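Local coordinates for protein putative S41 protease (PDB 3K50) that is of unknown function but belongs to the S41 family of serine peptidases, whose active members hydrolyse peptide bonds, at residues 242-245 / 246-250; 300-303 / 304-308; 310-313 / 314-318. All coordinates share one frame; numbering follows the deposited sequence.

Contact 1: 242-245 / 246-250; sequences AQLL and CTMLA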
ATOM      1  N   ALA A 242      -1.669   8.152   9.113  1.00 29.11           N
ATOM      2  CA  ALA A 242      -0.223   8.151   9.238  1.00 30.81           C
ATOM      3  C   ALA A 242       0.260   8.819  10.548  1.00 28.66           C
ATOM      4  O   ALA A 242       1.162   8.333  11.177  1.00 30.22           O
ATOM      5  CB  ALA A 242       0.433   8.814   8.012  1.00 25.42           C
ATOM      6  N   GLN A 243      -0.366   9.922  10.935  1.00 28.56           N
ATOM      7  CA  GLN A 243      -0.056  10.608  12.162  1.00 29.54           C
ATOM      8  C   GLN A 243      -0.335   9.703  13.325  1.00 27.47           C
ATOM      9  O   GLN A 243       0.433   9.679  14.251  1.00 31.28           O
ATOM     10  CB  GLN A 243      -0.883  11.901  12.281  1.00 28.51           C
ATOM     11  CG  GLN A 243      -0.536  12.728  13.525  1.00 31.86           C
ATOM     12  CD  GLN A 243      -1.448  13.916  13.723  1.00 32.17           C
ATOM     13  OE1 GLN A 243      -2.540  13.955  13.158  1.00 30.75           O
ATOM     14  NE2 GLN A 243      -1.029  14.862  14.563  1.00 31.81           N
ATOM     15  N   LEU A 244      -1.470   9.023  13.317  1.00 26.55           N
ATOM     16  CA  LEU A 244      -1.810   8.083  14.407  1.00 26.58           C
ATOM     17  C   LEU A 244      -0.723   6.985  14.580  1.00 28.80           C
ATOM     18  O   LEU A 244      -0.167   6.805  15.671  1.00 28.58           O
ATOM     19  CB  LEU A 244      -3.185   7.434  14.156  1.00 29.88           C
ATOM     20  CG  LEU A 244      -3.623   6.303  15.123  1.00 27.45           C
ATOM     21  CD1 LEU A 244      -3.661   6.773  16.572  1.00 25.16           C
ATOM     22  CD2 LEU A 244      -4.931   5.659  14.749  1.00 26.01           C
ATOM     23  N   LEU A 245      -0.385   6.328  13.467  1.00 26.61           N
ATOM     24  CA  LEU A 245       0.633   5.276  13.413  1.00 27.19           C
ATOM     25  C   LEU A 245       1.996   5.785  13.959  1.00 29.69           C
ATOM     26  O   LEU A 245       2.644   5.169  14.825  1.00 31.61           O
ATOM     27  CB  LEU A 245       0.769   4.777  11.968  1.00 25.80           C
ATOM     28  CG  LEU A 245       1.744   3.629  11.736  1.00 30.62           C
ATOM     29  CD1 LEU A 245       1.419   2.354  12.654  1.00 24.24           C
ATOM     30  CD2 LEU A 245       1.843   3.268  10.245  1.00 30.65           C
ATOM     31  N   CYS A 246       2.450   6.918  13.453  1.00 31.15           N
ATOM     32  CA  CYS A 246       3.695   7.481  13.941  1.00 24.80           C
ATOM     33  C   CYS A 246       3.697   7.788  15.393  1.00 25.63           C
ATOM     34  O   CYS A 246       4.695   7.563  16.069  1.00 26.42           O
ATOM     35  CB  CYS A 246       3.993   8.781  13.213  1.00 25.37           C
ATOM     36  SG  CYS A 246       4.453   8.526  11.454  1.00 29.79           S
ATOM     37  N   THR A 247       2.576   8.339  15.881  1.00 28.01           N
ATOM     38  CA  THR A 247       2.471   8.752  17.262  1.00 27.17           C
ATOM     39  C   THR A 247       2.656   7.516  18.155  1.00 30.67           C
ATOM     40  O   THR A 247       3.281   7.576  19.204  1.00 30.62           O
ATOM     41  CB  THR A 247       1.125   9.533  17.474  1.00 26.36           C
ATOM     42  OG1 THR A 247       1.207  10.833  16.815  1.00 31.22           O
ATOM     43  CG2 THR A 247       0.766   9.716  18.991  1.00 28.98           C
HETATM   44  N   MSE A 248       2.148   6.375  17.701  1.00 28.83           N
HETATM   45  CA  MSE A 248       2.181   5.175  18.517  1.00 26.42           C
HETATM   46  C   MSE A 248       3.513   4.394  18.433  1.00 28.99           C
HETATM   47  O   MSE A 248       3.820   3.610  19.340  1.00 34.47           O
HETATM   48  CB  MSE A 248       0.960   4.299  18.216  1.00 27.57           C
HETATM   49  CG  MSE A 248      -0.385   4.874  18.692  1.00 24.28           C
HETATM   50 SE   MSE A 248      -1.928   3.734  18.735  0.75 23.48          SE
HETATM   51  CE  MSE A 248      -1.965   3.305  16.922  1.00 24.47           C
ATOM     52  N   LEU A 249       4.321   4.623  17.403  1.00 31.75           N
ATOM     53  CA  LEU A 249       5.625   3.939  17.274  1.00 31.05           C
ATOM     54  C   LEU A 249       6.745   4.715  17.938  1.00 33.87           C
ATOM     55  O   LEU A 249       7.676   4.124  18.442  1.00 38.67           O
ATOM     56  CB  LEU A 249       6.004   3.752  15.795  1.00 28.06           C
ATOM     57  CG  LEU A 249       5.180   2.818  14.933  1.00 26.76           C
ATOM     58  CD1 LEU A 249       5.350   3.012  13.410  1.00 26.04           C
ATOM     59  CD2 LEU A 249       5.605   1.344  15.362  1.00 27.47           C
ATOM     60  N   ALA A 250       6.592   6.035  18.027  1.00 28.55           N
ATOM     61  CA  ALA A 250       7.695   6.900  18.363  1.00 29.98           C
ATOM     62  C   ALA A 250       8.238   6.768  19.782  1.00 29.15           C
ATOM     63  O   ALA A 250       7.529   6.294  20.691  1.00 31.39           O
ATOM     64  CB  ALA A 250       7.284   8.332  18.136  1.00 28.06           C
TER

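Contact 2: 300-303 / 304-308; sequences ATRG and AAEMV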
ATOM      1  N   ALA A 300       5.575  -0.758  -4.689  1.00 31.35           N
ATOM      2  CA  ALA A 300       4.197  -0.385  -4.434  1.00 28.97           C
ATOM      3  C   ALA A 300       4.019   0.574  -3.255  1.00 29.10           C
ATOM      4  O   ALA A 300       2.978   1.192  -3.151  1.00 29.07           O
ATOM      5  CB  ALA A 300       3.327  -1.651  -4.174  1.00 29.98           C
ATOM      6  N   THR A 301       4.987   0.649  -2.341  1.00 29.34           N
ATOM      7  CA  THR A 301       4.905   1.420  -1.105  1.00 28.42           C
ATOM      8  C   THR A 301       4.903   2.873  -1.482  1.00 29.44           C
ATOM      9  O   THR A 301       5.883   3.376  -2.018  1.00 27.52           O
ATOM     10  CB  THR A 301       6.104   1.101  -0.206  1.00 28.31           C
ATOM     11  OG1 THR A 301       6.121  -0.292   0.029  1.00 30.43           O
ATOM     12  CG2 THR A 301       6.029   1.834   1.132  1.00 26.51           C
ATOM     13  N   ARG A 302       3.813   3.574  -1.182  1.00 28.98           N
ATOM     14  CA  ARG A 302       3.630   4.913  -1.744  1.00 30.84           C
ATOM     15  C   ARG A 302       2.945   5.906  -0.866  1.00 30.46           C
ATOM     16  O   ARG A 302       2.080   5.562  -0.068  1.00 29.84           O
ATOM     17  CB  ARG A 302       2.726   4.713  -2.982  1.00 30.69           C
ATOM     18  CG  ARG A 302       2.296   5.957  -3.757  1.00 35.41           C
ATOM     19  CD  ARG A 302       1.375   5.563  -4.888  1.00 33.70           C
ATOM     20  NE  ARG A 302       2.080   4.908  -5.970  1.00 30.89           N
ATOM     21  CZ  ARG A 302       2.658   5.525  -7.016  1.00 33.04           C
ATOM     22  NH1 ARG A 302       2.630   6.837  -7.169  1.00 34.11           N
ATOM     23  NH2 ARG A 302       3.265   4.809  -7.927  1.00 34.36           N
ATOM     24  N   GLY A 303       3.266   7.163  -1.080  1.00 27.53           N
ATOM     25  CA  GLY A 303       2.487   8.248  -0.486  1.00 28.96           C
ATOM     26  C   GLY A 303       2.491   8.405   1.004  1.00 27.97           C
ATOM     27  O   GLY A 303       3.512   8.691   1.617  1.00 31.80           O
ATOM     28  N   ALA A 304       1.340   8.229   1.618  1.00 32.57           N
ATOM     29  CA  ALA A 304       1.287   8.231   3.069  1.00 27.68           C
ATOM     30  C   ALA A 304       2.304   7.241   3.662  1.00 28.57           C
ATOM     31  O   ALA A 304       2.910   7.520   4.704  1.00 28.80           O
ATOM     32  CB  ALA A 304      -0.167   7.925   3.549  1.00 26.25           C
ATOM     33  N   ALA A 305       2.502   6.084   3.004  1.00 30.63           N
ATOM     34  CA  ALA A 305       3.426   5.053   3.481  1.00 31.99           C
ATOM     35  C   ALA A 305       4.852   5.636   3.504  1.00 30.35           C
ATOM     36  O   ALA A 305       5.617   5.409   4.414  1.00 31.80           O
ATOM     37  CB  ALA A 305       3.352   3.824   2.595  1.00 32.74           C
ATOM     38  N   GLU A 306       5.160   6.430   2.510  1.00 31.08           N
ATOM     39  CA  GLU A 306       6.476   7.079   2.383  1.00 29.27           C
ATOM     40  C   GLU A 306       6.627   8.242   3.346  1.00 30.80           C
ATOM     41  O   GLU A 306       7.734   8.536   3.821  1.00 30.45           O
ATOM     42  CB  GLU A 306       6.695   7.528   0.965  1.00 30.34           C
ATOM     43  CG  GLU A 306       6.823   6.374  -0.030  1.00 28.49           C
ATOM     44  CD  GLU A 306       6.940   6.840  -1.459  1.00 34.46           C
ATOM     45  OE1 GLU A 306       5.882   7.184  -2.071  1.00 29.12           O
ATOM     46  OE2 GLU A 306       8.081   6.828  -1.981  1.00 33.78           O
HETATM   47  N   MSE A 307       5.518   8.885   3.640  1.00 31.65           N
HETATM   48  CA  MSE A 307       5.470   9.970   4.650  1.00 31.98           C
HETATM   49  C   MSE A 307       5.859   9.467   6.026  1.00 30.67           C
HETATM   50  O   MSE A 307       6.547  10.160   6.768  1.00 29.39           O
HETATM   51  CB  MSE A 307       4.070  10.581   4.671  1.00 33.38           C
HETATM   52  CG  MSE A 307       3.780  11.687   5.744  1.00 35.64           C
HETATM   53 SE   MSE A 307       3.594  11.062   7.633  0.75 42.24          SE
HETATM   54  CE  MSE A 307       2.311  12.471   8.533  1.00 34.80           C
ATOM     55  N   VAL A 308       5.455   8.247   6.355  1.00 28.99           N
ATOM     56  CA  VAL A 308       5.792   7.665   7.618  1.00 28.89           C
ATOM     57  C   VAL A 308       7.277   7.481   7.714  1.00 28.72           C
ATOM     58  O   VAL A 308       7.906   7.783   8.737  1.00 29.35           O
ATOM     59  CB  VAL A 308       5.083   6.284   7.820  1.00 30.56           C
ATOM     60  CG1 VAL A 308       5.674   5.581   9.034  1.00 32.45           C
ATOM     61  CG2 VAL A 308       3.590   6.509   7.918  1.00 25.88           C
TER

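Contact 3: 310-313 / 314-318; sequences NCLN and PYMKV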
ATOM      1  N   ASN A 310       9.619   9.129   5.909  1.00 27.23           N
ATOM      2  CA  ASN A 310      10.287  10.428   5.924  1.00 28.94           C
ATOM      3  C   ASN A 310      10.244  11.192   7.281  1.00 27.57           C
ATOM      4  O   ASN A 310      11.207  11.857   7.668  1.00 29.03           O
ATOM      5  CB  ASN A 310       9.653  11.330   4.833  1.00 26.68           C
ATOM      6  CG  ASN A 310      10.402  12.638   4.678  1.00 27.47           C
ATOM      7  OD1 ASN A 310      11.627  12.614   4.505  1.00 36.02           O
ATOM      8  ND2 ASN A 310       9.676  13.797   4.769  1.00 28.86           N
ATOM      9  N   CYS A 311       9.056  11.190   7.891  1.00 28.41           N
ATOM     10  CA  CYS A 311       8.730  11.875   9.128  1.00 28.05           C
ATOM     11  C   CYS A 311       9.221  11.209  10.377  1.00 30.86           C
ATOM     12  O   CYS A 311       9.540  11.898  11.353  1.00 29.28           O
ATOM     13  CB  CYS A 311       7.223  12.073   9.197  1.00 32.78           C
ATOM     14  SG  CYS A 311       6.746  13.264   7.841  1.00 36.66           S
ATOM     15  N   LEU A 312       9.287   9.883  10.385  1.00 27.76           N
ATOM     16  CA  LEU A 312       9.969   9.216  11.498  1.00 31.10           C
ATOM     17  C   LEU A 312      11.521   9.265  11.423  1.00 31.40           C
ATOM     18  O   LEU A 312      12.175   9.225  12.481  1.00 31.28           O
ATOM     19  CB  LEU A 312       9.547   7.779  11.631  1.00 31.97           C
ATOM     20  CG  LEU A 312       8.098   7.562  12.002  1.00 29.15           C
ATOM     21  CD1 LEU A 312       7.886   6.061  12.023  1.00 35.90           C
ATOM     22  CD2 LEU A 312       7.784   8.239  13.349  1.00 25.81           C
ATOM     23  N   ASN A 313      12.096   9.341  10.216  1.00 31.17           N
ATOM     24  CA  ASN A 313      13.585   9.407  10.014  1.00 33.47           C
ATOM     25  C   ASN A 313      14.368  10.308  10.957  1.00 35.63           C
ATOM     26  O   ASN A 313      15.401   9.880  11.480  1.00 35.17           O
ATOM     27  CB  ASN A 313      13.981   9.786   8.549  1.00 32.35           C
ATOM     28  CG  ASN A 313      14.267   8.555   7.665  1.00 36.86           C
ATOM     29  OD1 ASN A 313      14.654   7.519   8.192  1.00 33.73           O
ATOM     30  ND2 ASN A 313      14.153   8.689   6.320  1.00 33.11           N
ATOM     31  N   PRO A 314      13.947  11.565  11.115  1.00 33.99           N
ATOM     32  CA  PRO A 314      14.657  12.491  12.028  1.00 35.30           C
ATOM     33  C   PRO A 314      14.578  12.162  13.508  1.00 34.13           C
ATOM     34  O   PRO A 314      15.359  12.695  14.276  1.00 31.56           O
ATOM     35  CB  PRO A 314      13.925  13.823  11.818  1.00 35.26           C
ATOM     36  CG  PRO A 314      13.198  13.682  10.550  1.00 35.51           C
ATOM     37  CD  PRO A 314      12.883  12.258  10.376  1.00 34.19           C
ATOM     38  N   TYR A 315      13.635  11.313  13.902  1.00 29.86           N
ATOM     39  CA  TYR A 315      13.397  11.050  15.312  1.00 32.95           C
ATOM     40  C   TYR A 315      13.773   9.672  15.852  1.00 34.39           C
ATOM     41  O   TYR A 315      13.707   9.472  17.052  1.00 34.47           O
ATOM     42  CB  TYR A 315      11.913  11.215  15.580  1.00 30.09           C
ATOM     43  CG  TYR A 315      11.461  12.626  15.525  1.00 27.43           C
ATOM     44  CD1 TYR A 315      11.749  13.489  16.571  1.00 32.88           C
ATOM     45  CD2 TYR A 315      10.740  13.123  14.424  1.00 30.47           C
ATOM     46  CE1 TYR A 315      11.339  14.825  16.532  1.00 30.26           C
ATOM     47  CE2 TYR A 315      10.347  14.483  14.371  1.00 29.97           C
ATOM     48  CZ  TYR A 315      10.617  15.300  15.453  1.00 33.57           C
ATOM     49  OH  TYR A 315      10.218  16.602  15.459  1.00 28.97           O
HETATM   50  N   MSE A 316      14.053   8.734  14.963  1.00 32.05           N
HETATM   51  CA  MSE A 316      14.343   7.371  15.351  1.00 32.55           C
HETATM   52  C   MSE A 316      15.110   6.721  14.188  1.00 35.15           C
HETATM   53  O   MSE A 316      15.253   7.328  13.099  1.00 28.78           O
HETATM   54  CB  MSE A 316      13.035   6.630  15.765  1.00 37.07           C
HETATM   55  CG  MSE A 316      12.038   6.410  14.719  1.00 32.48           C
HETATM   56 SE   MSE A 316      10.301   5.708  15.317  0.75 26.47          SE
HETATM   57  CE  MSE A 316      10.592   3.916  16.244  1.00 26.86           C
ATOM     58  N   LYS A 317      15.690   5.548  14.473  1.00 33.59           N
ATOM     59  CA  LYS A 317      16.400   4.754  13.488  1.00 32.98           C
ATOM     60  C   LYS A 317      15.367   3.945  12.714  1.00 28.41           C
ATOM     61  O   LYS A 317      14.605   3.085  13.281  1.00 27.44           O
ATOM     62  CB  LYS A 317      17.434   3.813  14.167  1.00 32.60           C
ATOM     63  CG  LYS A 317      18.280   2.983  13.153  1.00 34.96           C
ATOM     64  CD  LYS A 317      19.311   2.087  13.908  1.00 38.28           C
ATOM     65  CE  LYS A 317      20.135   1.152  13.013  1.00 52.81           C
ATOM     66  NZ  LYS A 317      20.755   0.067  13.868  1.00 55.44           N
ATOM     67  N   VAL A 318      15.297   4.226  11.429  1.00 30.94           N
ATOM     68  CA  VAL A 318      14.336   3.613  10.530  1.00 29.86           C
ATOM     69  C   VAL A 318      15.163   2.744   9.565  1.00 33.66           C
ATOM     70  O   VAL A 318      16.037   3.259   8.895  1.00 27.28           O
ATOM     71  CB  VAL A 318      13.549   4.682   9.739  1.00 31.23           C
ATOM     72  CG1 VAL A 318      12.564   4.019   8.774  1.00 28.80           C
ATOM     73  CG2 VAL A 318      12.806   5.577  10.661  1.00 25.95           C
TER
HETATM   74  O   HOH W   1      16.365   6.950  10.420  1.00 31.64           O
HETATM   75  O   HOH W   2      15.989   5.441   6.971  1.00 43.66           O

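Contact 1: 242-245 / 246-250
Leu245 and Leu249 meet one turn apart near the C-terminal end of the alpha-helix 239-249, in the peptidase family S41 region, of the ClpP/crotonase clan. This apolar flank is the compact one. Leu245 CG lies 4.0 Å from Leu249 CD1, and the two branches slant across each other where Phe216 of helix 207-221 and Leu229 of strand 226-230 also pack. Leu249 keeps CG beside its backbone N (chi1 -67°), which lays the isobutyl group back along the helix, with CG 3.5 Å from Leu245 O. Beside this pair, Leu244 is met by the methyl end of selenomethionine Met248: a bend at chi3 (-60°) turns CE to within 3.9 Å of Leu244 CG, and Phe216 touches the Met248 side chain as well. Ala242 and Cys246 face helix 304-312. The other flank is buried too, but polar, and looser between side chains. Gln243 and Thr247 run side by side, yet their side chains come no nearer than 4.2 Å, from Gln243 CG to Thr247 OG1. The extended Gln243 chain carries its amide outward, where NE2 bonds to Thr276 O, while Thr247 OG1 is also bonded to Asn278 N. Toward Ala250, which leaves helical geometry, the backbone bonding weakens: Leu249 N makes only a weak, bent bond (135°) to Leu245 O, and Met248 N divides itself between Leu244 O and, weakly, Leu245 O. Unlike these fading backbone bonds, Gln243 O is gripped twice, by Thr247 N at 3.0 Å and Thr247 OG1 at 2.9 Å, from opposite faces of its carbonyl plane.

Contact 2: 300-303 / 304-308
With CG anti to its carbonyl carbon (chi1 -67°) and CD continuing the chain in extended form, Glu306, three residues into helix 304-312 from the N-cap Gly303, brings its carboxylate back to accept the N-cap amide. The positive phi of Gly303 (66°) suits glycine. The Gly303 position probably corresponds to that of the serine nucleophile of active S41 peptidases. The backbone joins loop to helix through Ala305 N, 3.1 Å from Arg302 O and well above that carbonyl's plane, and through Met307 N, 2.9 Å from Gly303 O. Thr301 adds an apolar touch, its CG2 lying 3.6 Å from Ala305 CB. Arg302 runs alongside Glu306 without pairing with it: NE stays 5.9 Å from Glu306 OE1, and NH1 makes a salt bridge to Glu328. The buried carboxylate is held by several donors, OE2 by Thr325 OG1 and Gly327 N, OE1 by Glu328 N as well as Gly303 N, which together with the helix start would probably favour its charged form. The bond to Gly303 N uses the anti lone pair of Glu306 OE1, at 2.8 Å.

Contact 3: 310-313 / 314-318
Pro314 packs its ring carbon CD against Asn310 O, at 3.2 Å, where the chain leaves helix 304-312 for strand 317-322 in a beta-alpha-beta unit. Proline has no N-H to offer this carbonyl, and Asn310 O is instead bonded by Asn353 ND2. Tyr315 follows, its N 2.9 Å from Leu312 O and well above the plane of that carbonyl. The tyrosine ring turns its edge to a carbonyl one turn back: Cys311 O lies in the ring plane, 3.5 Å from CD2. At the far end OH is bonded to Leu258 O, and the ring also stacks edge-to-face with Phe277. Met316, a selenomethionine, adds a weak bond from its N to the same Leu312 O. Its CG sits between the backbone N and the carbonyl carbon (chi1 65°), a placement that runs the side chain beside Leu312 and leaves SE 4.1 Å from Leu312 CD2. Lys317 opens the strand, pairing through its backbone with Val293 of the neighbouring strand 292-297. Val318 then points back at the helix end: CG2 packs on Leu312 CB at 4.1 Å, and CB lies 3.4 Å from Asn313 OD1, the two side chains crossing at about a right angle. Two waters bridge Asn313 to the strand. Water 1 lies among Asn313 OD1, Met316 O and Val318 N, accepting the Val318 N-H at 3.1 Å. Water 2 donates to both Val318 O and Asn313 OD1, 2.8 Å from the latter.

Contact 1 is buried throughout and contact 2 largely so, the latter about 7 Å, centre to centre, from the middle of the chain; contact 3 is partly exposed and takes in water. Contacts 2 and 3 deal with the two ends of helix 304-312, one a carboxylate-capped start, the other a proline-containing exit into the next strand. Contact 1 lies on the adjacent helix 239-249 and packs against both: Ala242 CB touches Val308 CG2 at 3.9 Å, and Cys246 SG meets Leu312 CG at 3.8 Å. Chemistry follows place, with leucine and selenomethionine packing in contact 1, a buried, multiply bonded carboxylate in contact 2 and water bridges in contact 3.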